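Phosphatidylserine synthase (Haemophilus influenzae, PDB 3HSI) belongs to the phospholipase D superfamily of alpha/beta enzymes and probably works in phospholipid metabolism. Local coordinates at residues V85-I89 against I191-L196; N125-P131 against A200-V206; L240-V246 against I397-Q403; Q269-L274 against V370-Y374. One frame throughout, in Å; residues are numbered along the deposited sequence.

The four contacts fall into two pairs, one in each of the chain's two mixed sheets. Interactions 1 and 2 are buried and adjoin, since strands 84-90 and 127-130 are neighbours: interaction 1 lays the end of helix 181-195 on that sheet through apolar side chains, and interaction 2 adds the short strand 202-203 through backbone bonds and an aspartate. Interactions 3 and 4, centres about 13 Å apart and both partly buried, sit at strand ends of the other sheet and meet where Asp-399 N lies 2.9 Å from Arg-373 O. There, polar side chains bond to the backbone of the partner: glutamines in interaction 3, an aspartate in interaction 4.

Interaction 1: residues V85-I89 against I191-L196; sequences VKVLI and INDYLL
The ammonium group of Lys-86 is shared: it forms a salt bridge with Asp-84 and a weak hydrogen bond with Tyr-54 OH, while Lys-86 NZ stays 4.3 Å from Asn-192 OD1. Tyr-54 OH also pairs with Asn-192 ND2, linking strand and helix indirectly. Helix 181-195 packs on strand 84-90 in the sheet of a phospholipase D-type domain, with segment axes 11.6 Å apart and inclined at 31°. Leu-88 carries the packing. With CG set beside its own backbone N (chi1 -74°), it directs CD2 at the helix end, 3.7 Å from Leu-195 CB; the same methyl comes 3.7 Å from Leu-196 CD2 and 3.9 Å from Ile-191 CG2. The other methyl of Leu-196, CD1, lies against Lys-86 CD at 3.5 Å. A pi-type turn, in which Leu-196 N bonds Ile-191 O, precedes the departure from the helix. With no hydrogen bond directly between the segments, their adhesion is essentially hydrophobic, and the polar ends of Lys-86 and Asn-192 are held by partners outside them.

Interaction 2: residues N125-P131 against A200-V206; sequences NMFFGVP and AVYPLDV
Segments 125-131 and 200-206 run antiparallel, Gly-129 and Tyr-202 forming a hydrogen-bonded pair and Phe-128 and Pro-203 a non-hydrogen-bonded one, which adds the two-residue strand 202-203 to the sheet of a phospholipase D-type alpha/beta fold. Gly-129 N reaches Tyr-202 O at 2.8 Å, nearly straight (174°), whereas the return bond from Tyr-202 N is weak. Leu-204 N gives a 2.7 Å bond to Phe-127 O, arriving from above the carbonyl plane. Past the ladder Asp-205 closes the end: OD2 takes Met-126 N at 2.9 Å through its syn lone pair and Phe-127 N at 3.1 Å from above the carboxylate plane. CG, tucked between its own backbone N and carbonyl carbon (chi1 54°), turns the carboxylate to these amides. OD1 is claimed by a salt bridge to Arg-115, which helps fix the carboxylate. On the Phe-128 side, Val-201 CG1 rests 4.0 Å from Phe-128 CB. Against the bare backbone of Gly-129 the fit is tight: Leu-204 CD1 presses to 3.4 Å from Gly-129 CA.

Interaction 3: residues L240-V246 against I397-Q403; sequences LPNVLSV and IYDPQQQ
Pro-400 CD covers one face of the Tyr-398 ring, 3.6 Å above its plane and over the centre; the Tyr-374 ring meets it off-centre from the other side of that plane, and Pro-241 CG lies at the edge, in plane. This is the end of an antiparallel strand pair, 245-252 with 391-398, in the second sheet of the phospholipase D-type fold, where both strands open into loops. Tyr-398 CG is trans to the backbone N (chi1 -178°), and this sends the ring along the 240-243 loop, with CD2 3.9 Å from Pro-241 CD. At the strand ends, Ser-245 and Tyr-398 form a hydrogen-bonded pair through two backbone bonds; the one from Ser-245 N lies in the carbonyl plane of Tyr-398. The type I turn from Asp-399 to Gln-402, with Gln-403 just after it, turns two glutamine side chains toward the 242-244 backbone. Gln-401 NE2 makes weak bonds to Asn-242 O and to Asn-242 OD1, the two amide planes 34° apart. Gln-403, extended beyond CG, accepts Leu-244 N at OE1 over 2.8 Å (152°), its donor tilted from the amide carbonyl plane. At the apolar end, Leu-244 CD1 touches Ile-397 CG2 at 3.6 Å.

Interaction 4: residues Q269-L274 against V370-Y374; sequences QVQKKL and VDDRY
Asp-371 faces the bend 271-273 with its carboxylate, from the turn of the beta hairpin formed by strands 367-370 and 374-378, where Arg-373 and Tyr-374 both face Val-370 in a classic beta bulge. The bend it grips leads into the neighbouring strand 273-277 of the phospholipase D-type sheet. Followed outward, CB leads to CG, set beside the backbone N of Asp-371 itself (chi1 -53°), and CG comes within 3.5 Å of Gln-271 N. From there the two oxygens part company. OD1 receives two consecutive amides: Lys-272 N at 2.8 Å, from above the carboxylate plane, and Lys-273 N at 2.9 Å, nearly along the C-O bond. OD2 takes Gln-271 N at 2.9 Å on its syn lone pair and Arg-373 NH1 on its anti lone pair, a salt bridge almost straight at 175° and in the guanidinium plane. One carboxylate thus ties down three successive backbone N-H groups, which together with the arginine would probably stabilise its negative charge. Arg-373 then turns at chi3 (81°), and NH2 makes a weak bond to Gln-269 O. Asp-371 N returns a bond to Lys-273 O, continuing the antiparallel pairing of Leu-274 with Val-370. On the apolar side, Val-370 divides its methyls: CG1 lies 4.1 Å from Val-270 CG2, and CG2 4.1 Å from Leu-274 CD1.

Interaction 1: residues V85-I89 against I191-L196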
loop_
_atom_site.group_PDB
_atom_site.type_symbol
_atom_site.label_atom_id
_atom_site.label_comp_id
_atom_site.label_asym_id
_atom_site.label_seq_id
_atom_site.Cartn_x
_atom_site.Cartn_y
_atom_site.Cartn_z
ATOM N N VAL C 85 -14.008 29.855 -11.248
ATOM C CA VAL C 85 -14.064 29.151 -9.939
ATOM C C VAL C 85 -13.838 27.644 -10.115
ATOM O O VAL C 85 -14.590 26.996 -10.839
ATOM C CB VAL C 85 -15.418 29.353 -9.171
ATOM C CG1 VAL C 85 -15.356 28.708 -7.768
ATOM C CG2 VAL C 85 -15.756 30.782 -9.029
ATOM N N LYS C 86 -12.833 27.089 -9.432
ATOM C CA LYS C 86 -12.569 25.643 -9.474
ATOM C C LYS C 86 -12.308 25.164 -8.075
ATOM O O LYS C 86 -11.488 25.744 -7.377
ATOM C CB LYS C 86 -11.377 25.298 -10.387
ATOM C CG LYS C 86 -11.574 25.825 -11.810
ATOM C CD LYS C 86 -11.332 24.787 -12.880
ATOM C CE LYS C 86 -11.758 25.307 -14.248
ATOM N NZ LYS C 86 -10.890 26.449 -14.682
ATOM N N VAL C 87 -13.062 24.162 -7.645
ATOM C CA VAL C 87 -12.886 23.583 -6.309
ATOM C C VAL C 87 -12.537 22.120 -6.515
ATOM O O VAL C 87 -13.340 21.344 -7.073
ATOM C CB VAL C 87 -14.169 23.756 -5.406
ATOM C CG1 VAL C 87 -13.979 23.126 -4.036
ATOM C CG2 VAL C 87 -14.533 25.281 -5.269
ATOM N N LEU C 88 -11.332 21.741 -6.092
ATOM C CA LEU C 88 -10.906 20.326 -6.201
ATOM C C LEU C 88 -10.921 19.666 -4.817
ATOM O O LEU C 88 -10.298 20.166 -3.888
ATOM C CB LEU C 88 -9.518 20.204 -6.858
ATOM C CG LEU C 88 -9.362 20.428 -8.368
ATOM C CD1 LEU C 88 -9.778 21.856 -8.782
ATOM C CD2 LEU C 88 -7.929 20.127 -8.863
ATOM N N ILE C 89 -11.670 18.577 -4.678
ATOM C CA ILE C 89 -11.692 17.832 -3.422
ATOM C C ILE C 89 -11.445 16.376 -3.744
ATOM O O ILE C 89 -11.514 15.967 -4.906
ATOM C CB ILE C 89 -13.032 18.011 -2.584
ATOM C CG1 ILE C 89 -14.316 17.670 -3.394
ATOM C CG2 ILE C 89 -13.074 19.374 -1.904
ATOM C CD1 ILE C 89 -14.952 18.827 -4.206
ATOM N N ILE C 191 -2.418 23.448 -10.631
ATOM C CA ILE C 191 -3.757 22.901 -10.574
ATOM C C ILE C 191 -4.248 22.616 -11.979
ATOM O O ILE C 191 -4.674 21.495 -12.261
ATOM C CB ILE C 191 -4.719 23.835 -9.816
ATOM C CG1 ILE C 191 -4.363 23.805 -8.310
ATOM C CG2 ILE C 191 -6.173 23.437 -10.055
ATOM C CD1 ILE C 191 -5.045 24.898 -7.541
ATOM N N ASN C 192 -4.157 23.618 -12.857
ATOM C CA ASN C 192 -4.604 23.453 -14.225
ATOM C C ASN C 192 -3.766 22.433 -14.977
ATOM O O ASN C 192 -4.327 21.552 -15.611
ATOM C CB ASN C 192 -4.570 24.775 -14.995
ATOM C CG ASN C 192 -5.829 25.576 -14.831
ATOM O OD1 ASN C 192 -6.830 25.299 -15.484
ATOM N ND2 ASN C 192 -5.782 26.603 -13.991
ATOM N N ASP C 193 -2.438 22.555 -14.884
ATOM C CA ASP C 193 -1.495 21.733 -15.643
ATOM C C ASP C 193 -1.382 20.318 -15.140
ATOM O O ASP C 193 -1.234 19.415 -15.952
ATOM C CB ASP C 193 -0.077 22.334 -15.648
ATOM C CG ASP C 193 0.004 23.653 -16.393
ATOM O OD1 ASP C 193 -1.012 24.111 -16.971
ATOM O OD2 ASP C 193 1.096 24.258 -16.405
ATOM N N TYR C 194 -1.414 20.122 -13.821
ATOM C CA TYR C 194 -1.176 18.789 -13.261
ATOM C C TYR C 194 -2.354 18.119 -12.541
ATOM O O TYR C 194 -2.620 16.941 -12.767
ATOM C CB TYR C 194 0.058 18.799 -12.359
ATOM C CG TYR C 194 1.335 18.968 -13.147
ATOM C CD1 TYR C 194 1.803 17.930 -13.966
ATOM C CD2 TYR C 194 2.057 20.157 -13.098
ATOM C CE1 TYR C 194 2.942 18.072 -14.728
ATOM C CE2 TYR C 194 3.242 20.313 -13.857
ATOM C CZ TYR C 194 3.658 19.267 -14.675
ATOM O OH TYR C 194 4.794 19.379 -15.423
ATOM N N LEU C 195 -3.052 18.847 -11.679
ATOM C CA LEU C 195 -4.126 18.227 -10.908
ATOM C C LEU C 195 -5.354 17.947 -11.746
ATOM O O LEU C 195 -5.885 16.855 -11.680
ATOM C CB LEU C 195 -4.512 19.055 -9.676
ATOM C CG LEU C 195 -3.649 18.882 -8.443
ATOM C CD1 LEU C 195 -4.282 19.645 -7.272
ATOM C CD2 LEU C 195 -3.490 17.406 -8.100
ATOM N N LEU C 196 -5.794 18.955 -12.510
ATOM C CA LEU C 196 -6.985 18.871 -13.328
ATOM C C LEU C 196 -6.792 18.118 -14.636
ATOM O O LEU C 196 -6.974 18.674 -15.706
ATOM C CB LEU C 196 -7.508 20.272 -13.653
ATOM C CG LEU C 196 -8.407 21.017 -12.683
ATOM C CD1 LEU C 196 -8.941 22.243 -13.420
ATOM C CD2 LEU C 196 -9.550 20.123 -12.241
#

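Interaction 2: residues N125-P131 against A200-V206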
loop_
_atom_site.group_PDB
_atom_site.type_symbol
_atom_site.label_atom_id
_atom_site.label_comp_id
_atom_site.label_asym_id
_atom_site.label_seq_id
_atom_site.Cartn_x
_atom_site.Cartn_y
_atom_site.Cartn_z
ATOM N N ASN C 125 -19.517 23.933 -14.273
ATOM C CA ASN C 125 -19.050 23.011 -13.239
ATOM C C ASN C 125 -18.042 23.752 -12.373
ATOM O O ASN C 125 -17.173 24.444 -12.906
ATOM C CB ASN C 125 -18.342 21.815 -13.882
ATOM C CG ASN C 125 -19.262 20.981 -14.765
ATOM O OD1 ASN C 125 -20.381 20.666 -14.389
ATOM N ND2 ASN C 125 -18.762 20.577 -15.917
HETATM N N MSE C 126 -18.171 23.613 -11.054
HETATM C CA MSE C 126 -17.268 24.252 -10.094
HETATM C C MSE C 126 -16.585 23.260 -9.144
HETATM O O MSE C 126 -15.480 23.526 -8.664
HETATM C CB MSE C 126 -18.009 25.328 -9.295
HETATM C CG MSE C 126 -18.552 26.431 -10.182
HETATM SE SE MSE C 126 -19.128 28.017 -9.237
HETATM C CE MSE C 126 -18.858 29.215 -10.708
ATOM N N PHE C 127 -17.239 22.130 -8.886
ATOM C CA PHE C 127 -16.716 21.102 -7.994
ATOM C C PHE C 127 -16.197 19.905 -8.751
ATOM O O PHE C 127 -16.937 19.245 -9.490
ATOM C CB PHE C 127 -17.790 20.629 -7.009
ATOM C CG PHE C 127 -18.058 21.598 -5.914
ATOM C CD1 PHE C 127 -17.283 21.591 -4.772
ATOM C CD2 PHE C 127 -19.074 22.531 -6.039
ATOM C CE1 PHE C 127 -17.512 22.500 -3.762
ATOM C CE2 PHE C 127 -19.318 23.434 -5.034
ATOM C CZ PHE C 127 -18.522 23.431 -3.895
ATOM N N PHE C 128 -14.918 19.617 -8.537
ATOM C CA PHE C 128 -14.249 18.529 -9.210
ATOM C C PHE C 128 -13.647 17.547 -8.217
ATOM O O PHE C 128 -13.015 17.954 -7.256
ATOM C CB PHE C 128 -13.172 19.089 -10.142
ATOM C CG PHE C 128 -13.707 20.063 -11.165
ATOM C CD1 PHE C 128 -14.138 19.618 -12.412
ATOM C CD2 PHE C 128 -13.813 21.437 -10.859
ATOM C CE1 PHE C 128 -14.638 20.525 -13.340
ATOM C CE2 PHE C 128 -14.324 22.338 -11.797
ATOM C CZ PHE C 128 -14.712 21.881 -13.030
ATOM N N GLY C 129 -13.832 16.256 -8.476
ATOM C CA GLY C 129 -13.308 15.190 -7.616
ATOM C C GLY C 129 -12.008 14.616 -8.171
ATOM O O GLY C 129 -11.946 14.194 -9.330
ATOM N N VAL C 130 -10.959 14.654 -7.351
ATOM C CA VAL C 130 -9.640 14.181 -7.780
ATOM C C VAL C 130 -9.369 12.831 -7.109
ATOM O O VAL C 130 -9.298 12.758 -5.899
ATOM C CB VAL C 130 -8.539 15.177 -7.348
ATOM C CG1 VAL C 130 -7.158 14.642 -7.681
ATOM C CG2 VAL C 130 -8.780 16.564 -7.937
ATOM N N PRO C 131 -9.207 11.762 -7.884
ATOM C CA PRO C 131 -8.846 10.473 -7.260
ATOM C C PRO C 131 -7.335 10.188 -7.297
ATOM O O PRO C 131 -6.754 9.996 -8.380
ATOM C CB PRO C 131 -9.590 9.465 -8.114
ATOM C CG PRO C 131 -9.736 10.172 -9.523
ATOM C CD PRO C 131 -9.377 11.638 -9.352
ATOM N N ALA C 200 -9.148 11.600 -15.580
ATOM C CA ALA C 200 -9.358 10.971 -14.252
ATOM C C ALA C 200 -10.183 11.790 -13.313
ATOM O O ALA C 200 -10.804 11.239 -12.418
ATOM C CB ALA C 200 -8.044 10.637 -13.580
ATOM N N VAL C 201 -10.148 13.110 -13.495
ATOM C CA VAL C 201 -10.843 14.074 -12.644
ATOM C C VAL C 201 -12.234 14.377 -13.226
ATOM O O VAL C 201 -12.354 14.708 -14.411
ATOM C CB VAL C 201 -9.977 15.324 -12.520
ATOM C CG1 VAL C 201 -10.702 16.462 -11.810
ATOM C CG2 VAL C 201 -8.655 14.951 -11.789
ATOM N N TYR C 202 -13.279 14.211 -12.417
ATOM C CA TYR C 202 -14.658 14.411 -12.853
ATOM C C TYR C 202 -15.389 15.411 -11.994
ATOM O O TYR C 202 -15.120 15.485 -10.787
ATOM C CB TYR C 202 -15.424 13.093 -12.828
ATOM C CG TYR C 202 -14.945 12.155 -13.902
ATOM C CD1 TYR C 202 -15.559 12.148 -15.148
ATOM C CD2 TYR C 202 -13.843 11.311 -13.689
ATOM C CE1 TYR C 202 -15.100 11.318 -16.156
ATOM C CE2 TYR C 202 -13.381 10.485 -14.694
ATOM C CZ TYR C 202 -14.020 10.487 -15.916
ATOM O OH TYR C 202 -13.601 9.666 -16.934
ATOM N N PRO C 203 -16.314 16.184 -12.606
ATOM C CA PRO C 203 -17.141 17.113 -11.844
ATOM C C PRO C 203 -18.017 16.323 -10.880
ATOM O O PRO C 203 -18.556 15.284 -11.247
ATOM C CB PRO C 203 -18.014 17.800 -12.918
ATOM C CG PRO C 203 -17.962 16.905 -14.098
ATOM C CD PRO C 203 -16.647 16.199 -14.046
ATOM N N LEU C 204 -18.096 16.781 -9.641
ATOM C CA LEU C 204 -18.933 16.148 -8.648
ATOM C C LEU C 204 -20.299 16.811 -8.526
ATOM O O LEU C 204 -21.180 16.277 -7.849
ATOM C CB LEU C 204 -18.233 16.162 -7.294
ATOM C CG LEU C 204 -17.019 15.240 -7.186
ATOM C CD1 LEU C 204 -16.223 15.636 -5.986
ATOM C CD2 LEU C 204 -17.378 13.748 -7.162
ATOM N N ASP C 205 -20.477 17.960 -9.178
ATOM C CA ASP C 205 -21.728 18.675 -9.080
ATOM C C ASP C 205 -22.672 18.376 -10.256
ATOM O O ASP C 205 -23.468 19.211 -10.619
ATOM C CB ASP C 205 -21.488 20.190 -8.925
ATOM C CG ASP C 205 -20.586 20.769 -10.024
ATOM O OD1 ASP C 205 -20.291 20.067 -11.026
ATOM O OD2 ASP C 205 -20.192 21.952 -9.890
ATOM N N VAL C 206 -22.544 17.197 -10.850
ATOM C CA VAL C 206 -23.519 16.712 -11.822
ATOM C C VAL C 206 -24.023 15.346 -11.408
ATOM O O VAL C 206 -23.333 14.612 -10.700
ATOM C CB VAL C 206 -22.951 16.585 -13.291
ATOM C CG1 VAL C 206 -22.590 17.941 -13.876
ATOM C CG2 VAL C 206 -21.769 15.617 -13.365
#

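Interaction 3: residues L240-V246 against I397-Q403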
loop_
_atom_site.group_PDB
_atom_site.type_symbol
_atom_site.label_atom_id
_atom_site.label_comp_id
_atom_site.label_asym_id
_atom_site.label_seq_id
_atom_site.Cartn_x
_atom_site.Cartn_y
_atom_site.Cartn_z
ATOM N N LEU C 240 19.736 30.312 -3.156
ATOM C CA LEU C 240 20.313 31.050 -2.013
ATOM C C LEU C 240 20.079 32.567 -2.039
ATOM O O LEU C 240 21.036 33.343 -2.038
ATOM C CB LEU C 240 21.811 30.746 -1.862
ATOM C CG LEU C 240 22.140 29.295 -1.462
ATOM C CD1 LEU C 240 23.644 29.110 -1.347
ATOM C CD2 LEU C 240 21.479 28.903 -0.153
ATOM N N PRO C 241 18.808 32.996 -2.049
ATOM C CA PRO C 241 18.612 34.442 -2.018
ATOM C C PRO C 241 19.036 34.980 -0.655
ATOM O O PRO C 241 19.227 34.217 0.296
ATOM C CB PRO C 241 17.113 34.591 -2.200
ATOM C CG PRO C 241 16.554 33.374 -1.549
ATOM C CD PRO C 241 17.541 32.265 -1.863
ATOM N N ASN C 242 19.202 36.286 -0.570
ATOM C CA ASN C 242 19.633 36.889 0.669
ATOM C C ASN C 242 18.448 37.611 1.322
ATOM O O ASN C 242 18.613 38.584 2.051
ATOM C CB ASN C 242 20.804 37.855 0.404
ATOM C CG ASN C 242 21.391 38.412 1.698
ATOM O OD1 ASN C 242 21.285 37.770 2.758
ATOM N ND2 ASN C 242 21.992 39.618 1.637
ATOM N N VAL C 243 17.245 37.140 1.024
ATOM C CA VAL C 243 16.032 37.853 1.409
ATOM C C VAL C 243 14.991 36.792 1.676
ATOM O O VAL C 243 15.084 35.675 1.132
ATOM C CB VAL C 243 15.574 38.873 0.292
ATOM C CG1 VAL C 243 14.945 38.161 -0.910
ATOM C CG2 VAL C 243 14.598 39.887 0.855
ATOM N N LEU C 244 14.030 37.125 2.533
ATOM C CA LEU C 244 12.884 36.268 2.829
ATOM C C LEU C 244 12.245 35.746 1.525
ATOM O O LEU C 244 11.993 36.532 0.598
ATOM C CB LEU C 244 11.859 37.089 3.616
ATOM C CG LEU C 244 10.505 36.418 3.916
ATOM C CD1 LEU C 244 10.676 35.129 4.770
ATOM C CD2 LEU C 244 9.609 37.423 4.590
ATOM N N SER C 245 11.957 34.448 1.472
ATOM C CA SER C 245 11.633 33.749 0.211
ATOM C C SER C 245 10.769 32.488 0.388
ATOM O O SER C 245 10.746 31.898 1.449
ATOM C CB SER C 245 12.947 33.294 -0.463
ATOM O OG SER C 245 13.484 34.374 -1.133
ATOM N N VAL C 246 10.119 32.064 -0.686
ATOM C CA VAL C 246 9.188 30.960 -0.635
ATOM C C VAL C 246 9.442 29.998 -1.800
ATOM O O VAL C 246 9.724 30.426 -2.914
ATOM C CB VAL C 246 7.682 31.448 -0.558
ATOM C CG1 VAL C 246 7.227 32.135 -1.875
ATOM C CG2 VAL C 246 6.762 30.283 -0.219
ATOM N N ILE C 397 9.255 28.289 3.363
ATOM C CA ILE C 397 9.748 29.640 3.567
ATOM C C ILE C 397 11.220 29.626 4.052
ATOM O O ILE C 397 11.571 28.951 5.008
ATOM C CB ILE C 397 8.866 30.410 4.575
ATOM C CG1 ILE C 397 7.439 30.526 4.026
ATOM C CG2 ILE C 397 9.457 31.750 4.846
ATOM C CD1 ILE C 397 6.426 30.976 5.029
ATOM N N TYR C 398 12.058 30.360 3.339
ATOM C CA TYR C 398 13.447 30.584 3.702
ATOM C C TYR C 398 13.594 32.027 4.198
ATOM O O TYR C 398 13.301 32.982 3.465
ATOM C CB TYR C 398 14.315 30.359 2.476
ATOM C CG TYR C 398 15.808 30.504 2.705
ATOM C CD1 TYR C 398 16.431 29.917 3.818
ATOM C CD2 TYR C 398 16.606 31.168 1.768
ATOM C CE1 TYR C 398 17.816 30.040 4.019
ATOM C CE2 TYR C 398 17.986 31.299 1.951
ATOM C CZ TYR C 398 18.575 30.737 3.079
ATOM O OH TYR C 398 19.915 30.847 3.250
ATOM N N ASP C 399 14.081 32.158 5.428
ATOM C CA ASP C 399 14.182 33.434 6.116
ATOM C C ASP C 399 15.598 33.658 6.648
ATOM O O ASP C 399 15.794 33.673 7.860
ATOM C CB ASP C 399 13.162 33.480 7.263
ATOM C CG ASP C 399 13.056 34.846 7.904
ATOM O OD1 ASP C 399 13.457 35.859 7.252
ATOM O OD2 ASP C 399 12.585 34.895 9.075
ATOM N N PRO C 400 16.587 33.840 5.735
ATOM C CA PRO C 400 18.018 33.922 6.123
ATOM C C PRO C 400 18.371 35.099 7.039
ATOM O O PRO C 400 19.284 34.973 7.838
ATOM C CB PRO C 400 18.753 34.060 4.780
ATOM C CG PRO C 400 17.711 34.501 3.784
ATOM C CD PRO C 400 16.404 33.920 4.270
ATOM N N GLN C 401 17.655 36.221 6.936
ATOM C CA GLN C 401 17.968 37.384 7.764
ATOM C C GLN C 401 16.936 37.588 8.869
ATOM O O GLN C 401 16.812 38.687 9.392
ATOM C CB GLN C 401 18.072 38.647 6.899
ATOM C CG GLN C 401 19.151 38.541 5.824
ATOM C CD GLN C 401 19.519 39.874 5.226
ATOM O OE1 GLN C 401 19.479 40.913 5.901
ATOM N NE2 GLN C 401 19.908 39.861 3.964
ATOM N N GLN C 402 16.213 36.520 9.215
ATOM C CA GLN C 402 15.216 36.521 10.284
ATOM C C GLN C 402 14.193 37.642 10.143
ATOM O O GLN C 402 13.727 38.180 11.125
ATOM C CB GLN C 402 15.869 36.541 11.677
ATOM C CG GLN C 402 16.495 35.190 12.079
ATOM C CD GLN C 402 17.653 34.784 11.162
ATOM O OE1 GLN C 402 17.567 33.803 10.405
ATOM N NE2 GLN C 402 18.720 35.555 11.203
ATOM N N GLN C 403 13.835 37.985 8.913
ATOM C CA GLN C 403 12.791 38.972 8.699
ATOM C C GLN C 403 11.429 38.552 9.263
ATOM O O GLN C 403 10.628 39.407 9.609
ATOM C CB GLN C 403 12.656 39.269 7.220
ATOM C CG GLN C 403 13.884 39.923 6.635
ATOM C CD GLN C 403 13.800 39.914 5.134
ATOM O OE1 GLN C 403 14.393 39.060 4.497
ATOM N NE2 GLN C 403 13.005 40.821 4.563
#

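Interaction 4: residues Q269-L274 against V370-Y374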
loop_
_atom_site.group_PDB
_atom_site.type_symbol
_atom_site.label_atom_id
_atom_site.label_comp_id
_atom_site.label_asym_id
_atom_site.label_seq_id
_atom_site.Cartn_x
_atom_site.Cartn_y
_atom_site.Cartn_z
ATOM N N GLN C 269 19.465 18.873 8.554
ATOM C CA GLN C 269 20.206 20.123 8.536
ATOM C C GLN C 269 19.911 21.051 9.696
ATOM O O GLN C 269 20.262 22.221 9.641
ATOM C CB GLN C 269 19.949 20.884 7.216
ATOM C CG GLN C 269 20.823 20.365 6.066
ATOM C CD GLN C 269 22.282 20.693 6.300
ATOM O OE1 GLN C 269 22.645 21.865 6.415
ATOM N NE2 GLN C 269 23.127 19.660 6.387
ATOM N N VAL C 270 19.256 20.552 10.731
ATOM C CA VAL C 270 19.084 21.292 11.970
ATOM C C VAL C 270 20.438 21.597 12.630
ATOM O O VAL C 270 21.244 20.692 12.867
ATOM C CB VAL C 270 18.184 20.515 12.943
ATOM C CG1 VAL C 270 18.087 21.226 14.323
ATOM C CG2 VAL C 270 16.813 20.338 12.326
ATOM N N GLN C 271 20.689 22.870 12.926
ATOM C CA GLN C 271 21.933 23.239 13.582
ATOM C C GLN C 271 21.757 23.368 15.095
ATOM O O GLN C 271 22.679 23.052 15.852
ATOM C CB GLN C 271 22.486 24.547 13.003
ATOM C CG GLN C 271 22.784 24.501 11.509
ATOM C CD GLN C 271 23.791 23.421 11.142
ATOM O OE1 GLN C 271 23.418 22.339 10.675
ATOM N NE2 GLN C 271 25.072 23.706 11.351
ATOM N N LYS C 272 20.579 23.830 15.521
ATOM C CA LYS C 272 20.296 24.150 16.918
ATOM C C LYS C 272 18.985 23.552 17.430
ATOM O O LYS C 272 18.978 22.859 18.446
ATOM C CB LYS C 272 20.256 25.676 17.119
ATOM C CG LYS C 272 21.628 26.313 17.118
ATOM C CD LYS C 272 21.534 27.795 17.338
ATOM C CE LYS C 272 22.914 28.387 17.550
ATOM N NZ LYS C 272 23.359 28.386 18.973
ATOM N N LYS C 273 17.875 23.866 16.760
ATOM C CA LYS C 273 16.547 23.485 17.263
ATOM C C LYS C 273 15.596 23.128 16.132
ATOM O O LYS C 273 15.589 23.765 15.082
ATOM C CB LYS C 273 15.939 24.567 18.205
ATOM C CG LYS C 273 14.526 24.213 18.689
ATOM C CD LYS C 273 14.230 24.585 20.159
ATOM C CE LYS C 273 12.761 24.958 20.350
ATOM N NZ LYS C 273 12.553 26.407 19.883
ATOM N N LEU C 274 14.821 22.077 16.362
ATOM C CA LEU C 274 13.777 21.630 15.455
ATOM C C LEU C 274 12.487 21.716 16.202
ATOM O O LEU C 274 12.391 21.216 17.311
ATOM C CB LEU C 274 14.013 20.169 15.069
ATOM C CG LEU C 274 12.946 19.471 14.233
ATOM C CD1 LEU C 274 12.783 20.215 12.912
ATOM C CD2 LEU C 274 13.360 17.962 13.989
ATOM N N VAL C 370 12.897 24.908 11.357
ATOM C CA VAL C 370 14.325 24.599 11.502
ATOM C C VAL C 370 15.069 25.845 11.932
ATOM O O VAL C 370 15.070 26.856 11.218
ATOM C CB VAL C 370 14.904 24.023 10.201
ATOM C CG1 VAL C 370 16.463 23.833 10.308
ATOM C CG2 VAL C 370 14.178 22.693 9.900
ATOM N N ASP C 371 15.644 25.788 13.133
ATOM C CA ASP C 371 16.391 26.938 13.702
ATOM C C ASP C 371 15.543 28.215 13.470
ATOM O O ASP C 371 14.327 28.187 13.711
ATOM C CB ASP C 371 17.795 27.023 13.086
ATOM C CG ASP C 371 18.576 25.693 13.191
ATOM O OD1 ASP C 371 18.392 24.932 14.154
ATOM O OD2 ASP C 371 19.377 25.382 12.290
ATOM N N ASP C 372 16.136 29.289 12.958
ATOM C CA ASP C 372 15.392 30.514 12.627
ATOM C C ASP C 372 15.413 30.775 11.120
ATOM O O ASP C 372 15.220 31.910 10.663
ATOM C CB ASP C 372 15.968 31.719 13.394
ATOM C CG ASP C 372 17.501 31.757 13.346
ATOM O OD1 ASP C 372 18.124 30.839 12.711
ATOM O OD2 ASP C 372 18.099 32.691 13.951
ATOM N N ARG C 373 15.600 29.704 10.358
ATOM C CA ARG C 373 16.034 29.771 8.970
ATOM C C ARG C 373 14.982 29.221 7.976
ATOM O O ARG C 373 14.759 29.807 6.907
ATOM C CB ARG C 373 17.344 28.977 8.894
ATOM C CG ARG C 373 18.127 28.982 7.595
ATOM C CD ARG C 373 19.595 28.449 7.833
ATOM N NE ARG C 373 19.677 26.974 7.881
ATOM C CZ ARG C 373 19.584 26.230 8.999
ATOM N NH1 ARG C 373 19.412 26.809 10.184
ATOM N NH2 ARG C 373 19.670 24.904 8.950
ATOM N N TYR C 374 14.327 28.114 8.340
ATOM C CA TYR C 374 13.243 27.529 7.529
ATOM C C TYR C 374 11.963 27.320 8.303
ATOM O O TYR C 374 11.996 26.909 9.474
ATOM C CB TYR C 374 13.647 26.164 7.014
ATOM C CG TYR C 374 14.877 26.153 6.146
ATOM C CD1 TYR C 374 14.792 26.485 4.789
ATOM C CD2 TYR C 374 16.107 25.799 6.673
ATOM C CE1 TYR C 374 15.893 26.462 3.972
ATOM C CE2 TYR C 374 17.239 25.786 5.871
ATOM C CZ TYR C 374 17.115 26.109 4.517
ATOM O OH TYR C 374 18.207 26.083 3.712
#